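Side-chain contacts in putative solute-binding component of ABC transporter (Clostridium phytofermentans, PDB 4YS6), which probably binds carbohydrates for uptake by an ABC transporter and can hold beta-D-glucopyranose: residues T146-Y151 and A241-N246; S248-V253 and P266-Q271; D188-Y193 and G197-K202. One frame throughout, in Å; residues are numbered along the deposited sequence.

From the N terminus, residues 146-151 on helix 141-155 open contact 1, whose other half, 241-246, comes only after a long loop of chain. Contact 3 is nested inside that loop: the chain leaving helix 177-195 folds back, so that 197-202 meets 188-193 after three intervening residues. Once contact 1 has closed on strand 241-244 and its outgoing turn, helix 247-260 follows directly, and contact 2 pairs it with strand 267-268, in series with contact 1. All three reach the same parallel four-stranded sheet. Contact 1 touches both others: Val242 and Ile267 join neighbouring strands, while Gly149 packs on Val189. Contacts 2 and 3 stay about 8 Å apart at their nearest atoms.

Contact 1: T146-Y151 and A241-N246; sequences TKQGEY and AVLCSN. With BGC (beta-D-glucopyranose), chain D.
At the end of strand 241-244, in the parallel sheet of one lobe of a solute-binding protein of the periplasmic-binding-protein family, Gln148 of helix 141-155 reaches across to the turn that leads into the glucose pocket. Its CG lies anti to the carbonyl carbon (chi1 -64°) and the chain beyond is extended, which carries the amide to the backbone of Ser245. Gln148 NE2 donates to Ser245 O at 3.1 Å with a nearly straight N-H...O angle of 168°. The acceptor lies in the plane of the glutamine amide, but the donor stands 61° out of the carbonyl plane of Ser245. The same NE2 also bonds Gly270 O, and because both carbonyl oxygens can only accept, they settle the flip of the amide; Ser245 O accepts in addition from Gln271 NE2. On the other branch, a water donates to Gln148 OE1 at 2.7 Å, consistent with that flip, and also hydrogen-bonds Ser245 OG at 2.7 Å; that hydroxyl is bonded in turn to Thr171 OG1. Nearer the helix, Gln148 CB rests on Leu243 CD1 at 3.9 Å. Asn246, the N-cap of the following helix, uses ND2 to donate to O4 of the bound beta-D-glucopyranose at 2.9 Å.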
ATOM      1  N   THR A 146     -11.454  -0.660   4.720  0.55 14.02           N
ATOM      2  CA  THR A 146     -12.866  -0.366   4.933  0.55 14.68           C
ATOM      3  C   THR A 146     -13.474   0.328   3.715  0.55 13.42           C
ATOM      4  O   THR A 146     -14.558  -0.043   3.235  0.55 15.16           O
ATOM      5  CB  THR A 146     -13.085   0.534   6.168  0.55 14.03           C
ATOM      6  OG1 THR A 146     -12.477  -0.055   7.326  0.55 14.79           O
ATOM      7  CG2 THR A 146     -14.558   0.723   6.433  0.55 16.72           C
ATOM      8  N   LYS A 147     -12.779   1.341   3.208  1.00 13.13           N
ATOM      9  CA  LYS A 147     -13.321   2.128   2.092  1.00 14.24           C
ATOM     10  C   LYS A 147     -13.519   1.249   0.870  1.00 14.41           C
ATOM     11  O   LYS A 147     -14.516   1.388   0.142  1.00 15.50           O
ATOM     12  CB  LYS A 147     -12.414   3.307   1.747  1.00 15.62           C
ATOM     13  CG  LYS A 147     -12.447   4.421   2.785  1.00 21.35           C
ATOM     14  CD  LYS A 147     -11.603   5.613   2.318  1.00 24.14           C
ATOM     15  CE  LYS A 147     -11.555   6.736   3.314  1.00 35.61           C
ATOM     16  NZ  LYS A 147     -12.892   7.327   3.506  1.00 44.84           N
ATOM     17  N   GLN A 148     -12.577   0.348   0.625  1.00 11.66           N
ATOM     18  CA  GLN A 148     -12.686  -0.542  -0.541  1.00 11.82           C
ATOM     19  C   GLN A 148     -13.856  -1.511  -0.374  1.00 12.02           C
ATOM     20  O   GLN A 148     -14.622  -1.747  -1.324  1.00 14.83           O
ATOM     21  CB  GLN A 148     -11.398  -1.332  -0.766  1.00 13.07           C
ATOM     22  CG  GLN A 148     -10.209  -0.431  -1.101  1.00 12.09           C
ATOM     23  CD  GLN A 148      -8.878  -1.140  -1.000  1.00 16.71           C
ATOM     24  OE1 GLN A 148      -8.716  -2.100  -0.242  1.00 16.23           O
ATOM     25  NE2 GLN A 148      -7.912  -0.655  -1.747  1.00 15.72           N
ATOM     26  N   GLY A 149     -14.004  -2.054   0.828  1.00 14.67           N
ATOM     27  CA  GLY A 149     -15.130  -2.921   1.135  1.00 12.38           C
ATOM     28  C   GLY A 149     -16.467  -2.222   1.046  1.00 14.10           C
ATOM     29  O   GLY A 149     -17.420  -2.766   0.474  1.00 14.75           O
ATOM     30  N   GLU A 150     -16.552  -1.014   1.607  1.00 14.24           N
ATOM     31  CA  GLU A 150     -17.809  -0.275   1.599  1.00 13.32           C
ATOM     32  C   GLU A 150     -18.187   0.124   0.186  1.00 16.39           C
ATOM     33  O   GLU A 150     -19.378   0.236  -0.135  1.00 14.59           O
ATOM     34  CB  GLU A 150     -17.706   0.961   2.486  1.00 16.58           C
ATOM     35  CG  GLU A 150     -17.718   0.613   3.964  1.00 22.70           C
ATOM     36  CD  GLU A 150     -17.633   1.815   4.878  1.00 61.29           C
ATOM     37  OE1 GLU A 150     -18.069   1.689   6.045  1.00 73.42           O
ATOM     38  OE2 GLU A 150     -17.129   2.874   4.444  1.00 74.99           O
ATOM     39  N   TYR A 151     -17.191   0.364  -0.657  1.00 16.37           N
ATOM     40  CA  TYR A 151     -17.470   0.718  -2.060  1.00 14.49           C
ATOM     41  C   TYR A 151     -18.173  -0.437  -2.762  1.00 13.98           C
ATOM     42  O   TYR A 151     -19.186  -0.251  -3.421  1.00 13.39           O
ATOM     43  CB  TYR A 151     -16.187   1.096  -2.815  1.00 15.57           C
ATOM     44  CG  TYR A 151     -16.492   1.566  -4.212  1.00 13.36           C
ATOM     45  CD1 TYR A 151     -16.900   2.869  -4.452  1.00 18.78           C
ATOM     46  CD2 TYR A 151     -16.417   0.696  -5.287  1.00 17.25           C
ATOM     47  CE1 TYR A 151     -17.192   3.303  -5.731  1.00 18.98           C
ATOM     48  CE2 TYR A 151     -16.720   1.119  -6.563  1.00 18.05           C
ATOM     49  CZ  TYR A 151     -17.096   2.424  -6.779  1.00 20.51           C
ATOM     50  OH  TYR A 151     -17.419   2.832  -8.055  1.00 22.44           O
ATOM     51  N   ALA A 241     -17.452  -8.224  -9.145  1.00 13.48           N
ATOM     52  CA  ALA A 241     -16.491  -7.363  -8.471  1.00 11.04           C
ATOM     53  C   ALA A 241     -15.163  -8.040  -8.270  1.00 14.32           C
ATOM     54  O   ALA A 241     -15.109  -9.246  -8.021  1.00 14.37           O
ATOM     55  CB  ALA A 241     -17.034  -6.902  -7.109  1.00 10.86           C
ATOM     56  N   VAL A 242     -14.093  -7.248  -8.367  1.00 11.16           N
ATOM     57  CA  VAL A 242     -12.765  -7.701  -7.940  1.00 11.02           C
ATOM     58  C   VAL A 242     -12.230  -6.733  -6.890  1.00 13.24           C
ATOM     59  O   VAL A 242     -11.954  -5.570  -7.166  1.00 14.30           O
ATOM     60  CB  VAL A 242     -11.770  -7.805  -9.108  1.00 14.70           C
ATOM     61  CG1 VAL A 242     -10.509  -8.568  -8.671  1.00 12.59           C
ATOM     62  CG2 VAL A 242     -12.400  -8.530 -10.286  1.00 15.63           C
ATOM     63  N   LEU A 243     -12.109  -7.233  -5.675  1.00 11.09           N
ATOM     64  CA  LEU A 243     -11.494  -6.489  -4.596  1.00 10.40           C
ATOM     65  C   LEU A 243      -9.995  -6.570  -4.770  1.00 12.65           C
ATOM     66  O   LEU A 243      -9.409  -7.641  -4.581  1.00 13.12           O
ATOM     67  CB  LEU A 243     -11.921  -7.063  -3.246  1.00 12.98           C
ATOM     68  CG  LEU A 243     -11.168  -6.557  -2.032  1.00 14.87           C
ATOM     69  CD1 LEU A 243     -11.409  -5.040  -1.908  1.00 15.11           C
ATOM     70  CD2 LEU A 243     -11.645  -7.318  -0.789  1.00 14.20           C
ATOM     71  N   CYS A 244      -9.395  -5.458  -5.181  1.00 14.16           N
ATOM     72  CA  CYS A 244      -7.943  -5.355  -5.276  1.00 13.40           C
ATOM     73  C   CYS A 244      -7.480  -4.392  -4.215  1.00 11.74           C
ATOM     74  O   CYS A 244      -7.974  -3.268  -4.155  1.00 13.95           O
ATOM     75  CB  CYS A 244      -7.483  -4.850  -6.629  1.00 13.98           C
ATOM     76  SG  CYS A 244      -7.979  -5.950  -7.976  1.00 15.88           S
ATOM     77  N   SER A 245      -6.492  -4.808  -3.425  1.00 11.99           N
ATOM     78  CA  SER A 245      -6.024  -3.964  -2.338  1.00 10.18           C
ATOM     79  C   SER A 245      -5.216  -2.765  -2.810  1.00 11.16           C
ATOM     80  O   SER A 245      -5.089  -1.796  -2.053  1.00 12.25           O
ATOM     81  CB  SER A 245      -5.190  -4.777  -1.328  1.00 14.69           C
ATOM     82  OG  SER A 245      -5.966  -5.773  -0.665  1.00 13.99           O
ATOM     83  N   ASN A 246      -4.665  -2.783  -4.024  1.00 10.43           N
ATOM     84  CA  ASN A 246      -3.954  -1.608  -4.502  1.00 11.69           C
ATOM     85  C   ASN A 246      -3.949  -1.507  -6.007  1.00 13.83           C
ATOM     86  O   ASN A 246      -4.487  -2.348  -6.713  1.00 11.56           O
ATOM     87  CB  ASN A 246      -2.508  -1.587  -3.976  1.00 11.30           C
ATOM     88  CG  ASN A 246      -1.565  -2.430  -4.815  1.00  9.01           C
ATOM     89  OD1 ASN A 246      -1.967  -3.439  -5.417  1.00 11.33           O
ATOM     90  ND2 ASN A 246      -0.303  -1.999  -4.906  1.00 10.71           N
TER
HETATM   91  C2  BGC D 403       1.578   0.455   0.454  1.00 10.88           C
HETATM   92  C3  BGC D 403       0.717   0.628  -0.755  1.00 12.91           C
HETATM   93  C4  BGC D 403       1.361   0.145  -1.986  1.00 10.44           C
HETATM   94  C5  BGC D 403       1.879  -1.253  -1.852  1.00 11.03           C
HETATM   95  C6  BGC D 403       2.734  -1.708  -3.015  1.00 13.09           C
HETATM   96  C1  BGC D 403       1.936  -1.036   0.616  1.00 12.38           C
HETATM   97  O1  BGC D 403       2.702  -1.257   1.630  1.00 17.69           O
HETATM   98  O2  BGC D 403       0.885   0.896   1.614  1.00 11.78           O
HETATM   99  O3  BGC D 403       0.408   2.071  -0.845  1.00 12.38           O
HETATM  100  O4  BGC D 403       0.428   0.111  -3.094  1.00 12.51           O
HETATM  101  O5  BGC D 403       2.705  -1.307  -0.650  1.00 12.54           O
HETATM  102  O6  BGC D 403       3.695  -0.730  -3.382  1.00 12.98           O
HETATM  103  O   HOH W   1      -8.145  -4.602   0.506  1.00 14.58           O

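Contact 2: S248-V253 and P266-Q271; sequences STALGV and PIVTGQ
Ala250 and Gly270 bring the two backbones to their nearest approach, 5.9 Å between CA atoms, where the first turns of helix 247-260 lie over the chain leaving strand 267-268. The two elements belong to one beta-alpha-beta unit, strand 241-244, helix 247-260 and strand 267-268, in which the helix crosses over between adjacent parallel strands. With a methyl as its whole side chain, Ala250 allows this closeness: its CB points at the strand and meets Thr269 O at 3.3 Å. The C=O...CB angle, close to 154°, puts the methyl roughly ahead of the oxygen, some 26° off the C=O direction. This is a van der Waals contact, and Thr269 O, buried here, has no hydrogen-bonding partner in the model. Ala250 CB also touches Val268 CG1 at 4.0 Å. That branch is anti to the backbone N of Val268 (chi1 180°), and this turns it toward the helix. One turn further on, Val253 also points to the strand but stands off more loosely, its CG1 4.7 Å from CG1 of Val268. Cys244, on the neighbouring strand, is touched by both Ala250 and Val253, so these helix residues span two strands of the sheet. Thr269 points away from the helix, and its OG1 is hydrogen-bonded to Cys244 O. Past the glycine, the chain continues toward the sugar pocket, where Gln271 OE1 is hydrogen-bonded to Lys292 NZ, which itself hydrogen-bonds the bound glucose.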
ATOM      1  N   SER A 248      -1.250  -1.640  -8.167  1.00 10.58           N
ATOM      2  CA  SER A 248      -0.404  -2.530  -8.964  1.00 11.50           C
ATOM      3  C   SER A 248      -1.119  -3.869  -9.181  1.00 12.42           C
ATOM      4  O   SER A 248      -1.040  -4.439 -10.289  1.00 12.91           O
ATOM      5  CB  SER A 248       0.995  -2.720  -8.338  1.00 15.24           C
ATOM      6  OG  SER A 248       0.960  -3.388  -7.086  1.00 13.46           O
ATOM      7  N   THR A 249      -1.881  -4.351  -8.195  1.00 11.63           N
ATOM      8  CA  THR A 249      -2.631  -5.578  -8.420  1.00 12.84           C
ATOM      9  C   THR A 249      -3.842  -5.312  -9.312  1.00 15.00           C
ATOM     10  O   THR A 249      -4.128  -6.104 -10.217  1.00 13.74           O
ATOM     11  CB  THR A 249      -3.061  -6.256  -7.106  1.00 14.27           C
ATOM     12  OG1 THR A 249      -3.891  -5.392  -6.334  1.00 11.26           O
ATOM     13  CG2 THR A 249      -1.832  -6.650  -6.287  1.00 13.74           C
ATOM     14  N   ALA A 250      -4.518  -4.188  -9.110  1.00 12.32           N
ATOM     15  CA  ALA A 250      -5.638  -3.849  -9.983  1.00 12.35           C
ATOM     16  C   ALA A 250      -5.233  -3.750 -11.446  1.00 11.15           C
ATOM     17  O   ALA A 250      -6.005  -4.117 -12.344  1.00 12.17           O
ATOM     18  CB  ALA A 250      -6.281  -2.547  -9.526  1.00 10.94           C
ATOM     19  N   LEU A 251      -4.061  -3.194 -11.704  1.00 11.03           N
ATOM     20  CA  LEU A 251      -3.572  -3.084 -13.076  1.00 13.64           C
ATOM     21  C   LEU A 251      -3.419  -4.447 -13.753  1.00 14.12           C
ATOM     22  O   LEU A 251      -3.742  -4.615 -14.933  1.00 14.00           O
ATOM     23  CB  LEU A 251      -2.250  -2.344 -13.099  1.00 12.55           C
ATOM     24  CG  LEU A 251      -1.684  -2.034 -14.466  1.00 14.63           C
ATOM     25  CD1 LEU A 251      -2.669  -1.174 -15.250  1.00 17.14           C
ATOM     26  CD2 LEU A 251      -0.353  -1.319 -14.302  1.00 14.71           C
ATOM     27  N   GLY A 252      -2.895  -5.420 -13.018  1.00 14.18           N
ATOM     28  CA  GLY A 252      -2.748  -6.771 -13.517  1.00 15.87           C
ATOM     29  C   GLY A 252      -4.102  -7.384 -13.794  1.00 12.71           C
ATOM     30  O   GLY A 252      -4.329  -8.011 -14.821  1.00 13.09           O
ATOM     31  N   VAL A 253      -5.017  -7.184 -12.855  1.00 11.37           N
ATOM     32  CA  VAL A 253      -6.387  -7.663 -13.028  1.00 12.64           C
ATOM     33  C   VAL A 253      -7.032  -7.046 -14.273  1.00 13.81           C
ATOM     34  O   VAL A 253      -7.588  -7.756 -15.118  1.00 14.71           O
ATOM     35  CB  VAL A 253      -7.201  -7.367 -11.770  1.00 14.35           C
ATOM     36  CG1 VAL A 253      -8.706  -7.448 -12.006  1.00 16.58           C
ATOM     37  CG2 VAL A 253      -6.781  -8.355 -10.673  1.00 12.79           C
ATOM     38  N   PRO A 266     -16.510  -5.752 -14.282  1.00 14.94           N
ATOM     39  CA  PRO A 266     -16.727  -5.748 -12.839  1.00 14.75           C
ATOM     40  C   PRO A 266     -16.338  -4.436 -12.167  1.00 14.49           C
ATOM     41  O   PRO A 266     -15.588  -3.632 -12.732  1.00 14.36           O
ATOM     42  CB  PRO A 266     -15.805  -6.877 -12.338  1.00 14.39           C
ATOM     43  CG  PRO A 266     -14.720  -6.896 -13.312  1.00 14.48           C
ATOM     44  CD  PRO A 266     -15.313  -6.535 -14.643  1.00 14.63           C
ATOM     45  N   ILE A 267     -16.837  -4.252 -10.950  1.00 14.47           N
ATOM     46  CA  ILE A 267     -16.244  -3.312 -10.017  1.00 14.14           C
ATOM     47  C   ILE A 267     -14.787  -3.701  -9.813  1.00 14.95           C
ATOM     48  O   ILE A 267     -14.481  -4.882  -9.591  1.00 15.98           O
ATOM     49  CB  ILE A 267     -16.951  -3.315  -8.652  1.00 14.64           C
ATOM     50  CG1 ILE A 267     -18.423  -2.964  -8.795  1.00 20.69           C
ATOM     51  CG2 ILE A 267     -16.241  -2.352  -7.705  1.00 15.38           C
ATOM     52  CD1 ILE A 267     -19.238  -3.310  -7.557  1.00 20.11           C
ATOM     53  N   VAL A 268     -13.883  -2.727  -9.933  1.00 13.40           N
ATOM     54  CA  VAL A 268     -12.462  -2.954  -9.615  1.00 12.97           C
ATOM     55  C   VAL A 268     -11.977  -1.834  -8.711  1.00 15.03           C
ATOM     56  O   VAL A 268     -12.079  -0.662  -9.072  1.00 14.14           O
ATOM     57  CB  VAL A 268     -11.577  -2.992 -10.872  1.00 13.51           C
ATOM     58  CG1 VAL A 268     -10.113  -3.226 -10.493  1.00 15.44           C
ATOM     59  CG2 VAL A 268     -12.065  -4.085 -11.863  1.00 15.90           C
ATOM     60  N   THR A 269     -11.497  -2.205  -7.529  1.00 12.48           N
ATOM     61  CA  THR A 269     -10.965  -1.258  -6.552  1.00 12.29           C
ATOM     62  C   THR A 269      -9.450  -1.133  -6.676  1.00 12.68           C
ATOM     63  O   THR A 269      -8.808  -1.857  -7.438  1.00 14.08           O
ATOM     64  CB  THR A 269     -11.309  -1.671  -5.105  1.00 16.82           C
ATOM     65  OG1 THR A 269     -10.689  -2.921  -4.781  1.00 16.13           O
ATOM     66  CG2 THR A 269     -12.809  -1.811  -4.930  1.00 13.59           C
ATOM     67  N   GLY A 270      -8.870  -0.219  -5.909  1.00 12.23           N
ATOM     68  CA  GLY A 270      -7.446  -0.047  -5.886  1.00 11.65           C
ATOM     69  C   GLY A 270      -7.011   0.940  -4.835  1.00 14.11           C
ATOM     70  O   GLY A 270      -7.777   1.335  -3.957  1.00 12.41           O
ATOM     71  N   GLN A 271      -5.756   1.332  -4.924  1.00 11.62           N
ATOM     72  CA  GLN A 271      -5.169   2.282  -4.004  1.00 11.57           C
ATOM     73  C   GLN A 271      -3.838   2.798  -4.576  1.00 12.30           C
ATOM     74  O   GLN A 271      -3.051   2.009  -5.105  1.00 13.24           O
ATOM     75  CB  GLN A 271      -4.979   1.612  -2.645  1.00 20.40           C
ATOM     76  CG  GLN A 271      -4.099   2.325  -1.717  1.00 22.68           C
ATOM     77  CD  GLN A 271      -3.772   1.524  -0.453  1.00 14.81           C
ATOM     78  OE1 GLN A 271      -3.455   2.119   0.547  1.00 19.44           O
ATOM     79  NE2 GLN A 271      -3.870   0.171  -0.495  1.00 18.42           N
TER

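Contact 3: D188-Y193 and G197-K202; sequences DVLKPY and GVLVVK
Tyr193 O is gripped by two backbone N-H groups from the chain that follows its helix. Val198 N reaches it at 2.9 Å, nearly along the C=O axis, although its N-H...O angle is bent to 132°. Leu199 N donates at 3.0 Å on a straight path (176°), arriving from above the carbonyl plane. The Val198 bond is one of two back into the last turn that, with the positive phi of Gly197, make a Schellman motif, which ends helix 177-195 and turns the chain into strand 199-200, the edge of the parallel sheet and last element of a beta-alpha-beta unit. Just upstream the helix is kinked at Pro192, which has no N-H to give, and Tyr193 N bonds Leu190 O at 2.9 Å, three residues back. An apolar contact lies beside these bonds. Leu199 CG, anti to its carbonyl carbon (chi1 -61°), sits beside Tyr193 CB, and the extended second torsion puts CD1 3.8 Å from that CB. The same methyl meets Leu190 CD2 at 4.1 Å, the two leucine side chains crossing at about a right angle. Val198 comes to the edge of the Tyr193 ring, near its plane, and the CB atoms of these two residues lie 4.2 Å apart.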
ATOM      1  N   ASP A 188     -13.755  -7.084   6.900  1.00 14.43           N
ATOM      2  CA  ASP A 188     -14.633  -6.760   8.019  1.00 16.94           C
ATOM      3  C   ASP A 188     -15.981  -6.247   7.476  1.00 18.01           C
ATOM      4  O   ASP A 188     -17.019  -6.466   8.084  1.00 20.79           O
ATOM      5  CB  ASP A 188     -13.987  -5.740   8.949  1.00 21.29           C
ATOM      6  CG  ASP A 188     -13.045  -6.385   9.970  1.00 48.71           C
ATOM      7  OD1 ASP A 188     -13.041  -7.632  10.097  1.00 47.83           O
ATOM      8  OD2 ASP A 188     -12.310  -5.639  10.653  1.00 55.21           O
ATOM      9  N   VAL A 189     -15.953  -5.590   6.319  1.00 14.92           N
ATOM     10  CA  VAL A 189     -17.176  -5.154   5.640  1.00 16.28           C
ATOM     11  C   VAL A 189     -17.851  -6.280   4.863  1.00 18.57           C
ATOM     12  O   VAL A 189     -19.074  -6.457   4.953  1.00 17.65           O
ATOM     13  CB  VAL A 189     -16.872  -3.977   4.671  1.00 16.26           C
ATOM     14  CG1 VAL A 189     -18.120  -3.536   3.925  1.00 21.43           C
ATOM     15  CG2 VAL A 189     -16.282  -2.793   5.429  1.00 16.96           C
ATOM     16  N   LEU A 190     -17.067  -7.068   4.129  1.00 16.79           N
ATOM     17  CA  LEU A 190     -17.627  -7.969   3.128  1.00 13.54           C
ATOM     18  C   LEU A 190     -17.815  -9.408   3.604  1.00 17.93           C
ATOM     19  O   LEU A 190     -18.660 -10.116   3.068  1.00 17.56           O
ATOM     20  CB  LEU A 190     -16.765  -8.001   1.880  1.00 16.15           C
ATOM     21  CG  LEU A 190     -16.713  -6.685   1.109  1.00 15.15           C
ATOM     22  CD1 LEU A 190     -15.707  -6.829  -0.030  1.00 15.60           C
ATOM     23  CD2 LEU A 190     -18.038  -6.340   0.552  1.00 17.54           C
ATOM     24  N   LYS A 191     -17.033  -9.842   4.589  1.00 18.79           N
ATOM     25  CA  LYS A 191     -17.040 -11.267   4.935  1.00 17.23           C
ATOM     26  C   LYS A 191     -18.428 -11.762   5.330  1.00 17.99           C
ATOM     27  O   LYS A 191     -18.803 -12.897   4.982  1.00 21.27           O
ATOM     28  CB  LYS A 191     -16.044 -11.572   6.055  1.00 24.04           C
ATOM     29  CG  LYS A 191     -15.769 -13.072   6.212  1.00 41.09           C
ATOM     30  CD  LYS A 191     -15.490 -13.457   7.647  1.00 57.58           C
ATOM     31  CE  LYS A 191     -15.378 -14.972   7.807  1.00 58.43           C
ATOM     32  NZ  LYS A 191     -16.377 -15.503   8.776  1.00 51.98           N
ATOM     33  N   PRO A 192     -19.209 -10.941   6.057  1.00 18.33           N
ATOM     34  CA  PRO A 192     -20.565 -11.367   6.418  1.00 19.89           C
ATOM     35  C   PRO A 192     -21.433 -11.753   5.215  1.00 21.31           C
ATOM     36  O   PRO A 192     -22.289 -12.617   5.336  1.00 20.49           O
ATOM     37  CB  PRO A 192     -21.130 -10.136   7.120  1.00 24.52           C
ATOM     38  CG  PRO A 192     -19.946  -9.475   7.703  1.00 26.11           C
ATOM     39  CD  PRO A 192     -18.878  -9.640   6.683  1.00 20.40           C
ATOM     40  N   TYR A 193     -21.207 -11.105   4.078  1.00 16.56           N
ATOM     41  CA  TYR A 193     -21.959 -11.384   2.862  1.00 16.36           C
ATOM     42  C   TYR A 193     -21.414 -12.587   2.109  1.00 18.42           C
ATOM     43  O   TYR A 193     -22.138 -13.229   1.376  1.00 20.51           O
ATOM     44  CB  TYR A 193     -21.952 -10.155   1.965  1.00 15.97           C
ATOM     45  CG  TYR A 193     -22.622  -9.019   2.655  1.00 16.85           C
ATOM     46  CD1 TYR A 193     -23.994  -8.918   2.676  1.00 17.72           C
ATOM     47  CD2 TYR A 193     -21.871  -8.058   3.326  1.00 22.00           C
ATOM     48  CE1 TYR A 193     -24.618  -7.876   3.356  1.00 18.88           C
ATOM     49  CE2 TYR A 193     -22.476  -7.030   4.000  1.00 21.37           C
ATOM     50  CZ  TYR A 193     -23.850  -6.935   3.995  1.00 22.95           C
ATOM     51  OH  TYR A 193     -24.460  -5.903   4.672  1.00 28.85           O
ATOM     52  N   GLY A 197     -23.683 -16.118   1.703  1.00 26.05           N
ATOM     53  CA  GLY A 197     -23.933 -16.628   0.364  1.00 29.52           C
ATOM     54  C   GLY A 197     -24.386 -15.565  -0.625  1.00 27.86           C
ATOM     55  O   GLY A 197     -24.794 -15.874  -1.738  1.00 27.07           O
ATOM     56  N   VAL A 198     -24.307 -14.302  -0.227  1.00 20.68           N
ATOM     57  CA  VAL A 198     -24.710 -13.206  -1.096  1.00 20.24           C
ATOM     58  C   VAL A 198     -23.572 -12.910  -2.076  1.00 18.95           C
ATOM     59  O   VAL A 198     -23.810 -12.557  -3.230  1.00 22.60           O
ATOM     60  CB  VAL A 198     -25.048 -11.946  -0.293  1.00 19.30           C
ATOM     61  CG1 VAL A 198     -25.356 -10.803  -1.210  1.00 24.37           C
ATOM     62  CG2 VAL A 198     -26.217 -12.205   0.658  1.00 22.94           C
ATOM     63  N   LEU A 199     -22.342 -13.013  -1.578  1.00 18.32           N
ATOM     64  CA  LEU A 199     -21.122 -12.977  -2.395  1.00 15.30           C
ATOM     65  C   LEU A 199     -20.555 -14.382  -2.537  1.00 22.69           C
ATOM     66  O   LEU A 199     -20.413 -15.114  -1.551  1.00 25.50           O
ATOM     67  CB  LEU A 199     -20.068 -12.082  -1.769  1.00 18.42           C
ATOM     68  CG  LEU A 199     -20.487 -10.638  -1.609  1.00 16.04           C
ATOM     69  CD1 LEU A 199     -19.414  -9.912  -0.804  1.00 18.00           C
ATOM     70  CD2 LEU A 199     -20.660  -9.993  -2.965  1.00 19.44           C
ATOM     71  N   VAL A 200     -20.251 -14.746  -3.773  1.00 16.64           N
ATOM     72  CA  VAL A 200     -19.708 -16.050  -4.106  1.00 18.00           C
ATOM     73  C   VAL A 200     -18.355 -15.865  -4.740  1.00 22.72           C
ATOM     74  O   VAL A 200     -18.220 -15.141  -5.724  1.00 22.08           O
ATOM     75  CB  VAL A 200     -20.605 -16.793  -5.075  1.00 20.78           C
ATOM     76  CG1 VAL A 200     -19.897 -18.032  -5.630  1.00 30.10           C
ATOM     77  CG2 VAL A 200     -21.910 -17.167  -4.384  1.00 28.60           C
ATOM     78  N   VAL A 201     -17.351 -16.531  -4.197  1.00 19.04           N
ATOM     79  CA  VAL A 201     -16.014 -16.446  -4.783  1.00 16.38           C
ATOM     80  C   VAL A 201     -15.807 -17.735  -5.560  1.00 22.51           C
ATOM     81  O   VAL A 201     -15.540 -18.787  -4.966  1.00 17.73           O
ATOM     82  CB  VAL A 201     -14.936 -16.236  -3.706  1.00 16.86           C
ATOM     83  CG1 VAL A 201     -13.558 -16.195  -4.331  1.00 17.26           C
ATOM     84  CG2 VAL A 201     -15.189 -14.938  -2.945  1.00 23.29           C
ATOM     85  N   LYS A 202     -15.978 -17.688  -6.884  1.00 18.74           N
ATOM     86  CA  LYS A 202     -16.019 -18.925  -7.660  1.00 19.04           C
ATOM     87  C   LYS A 202     -14.709 -19.721  -7.596  1.00 21.28           C
ATOM     88  O   LYS A 202     -14.731 -20.951  -7.615  1.00 22.82           O
ATOM     89  CB  LYS A 202     -16.363 -18.660  -9.136  1.00 26.33           C
ATOM     90  CG  LYS A 202     -17.790 -18.213  -9.383  1.00 31.12           C
ATOM     91  CD  LYS A 202     -18.528 -19.139 -10.359  1.00 41.83           C
ATOM     92  CE  LYS A 202     -17.789 -19.300 -11.683  1.00 47.95           C
ATOM     93  NZ  LYS A 202     -18.439 -20.218 -12.680  1.00 44.59           N
TER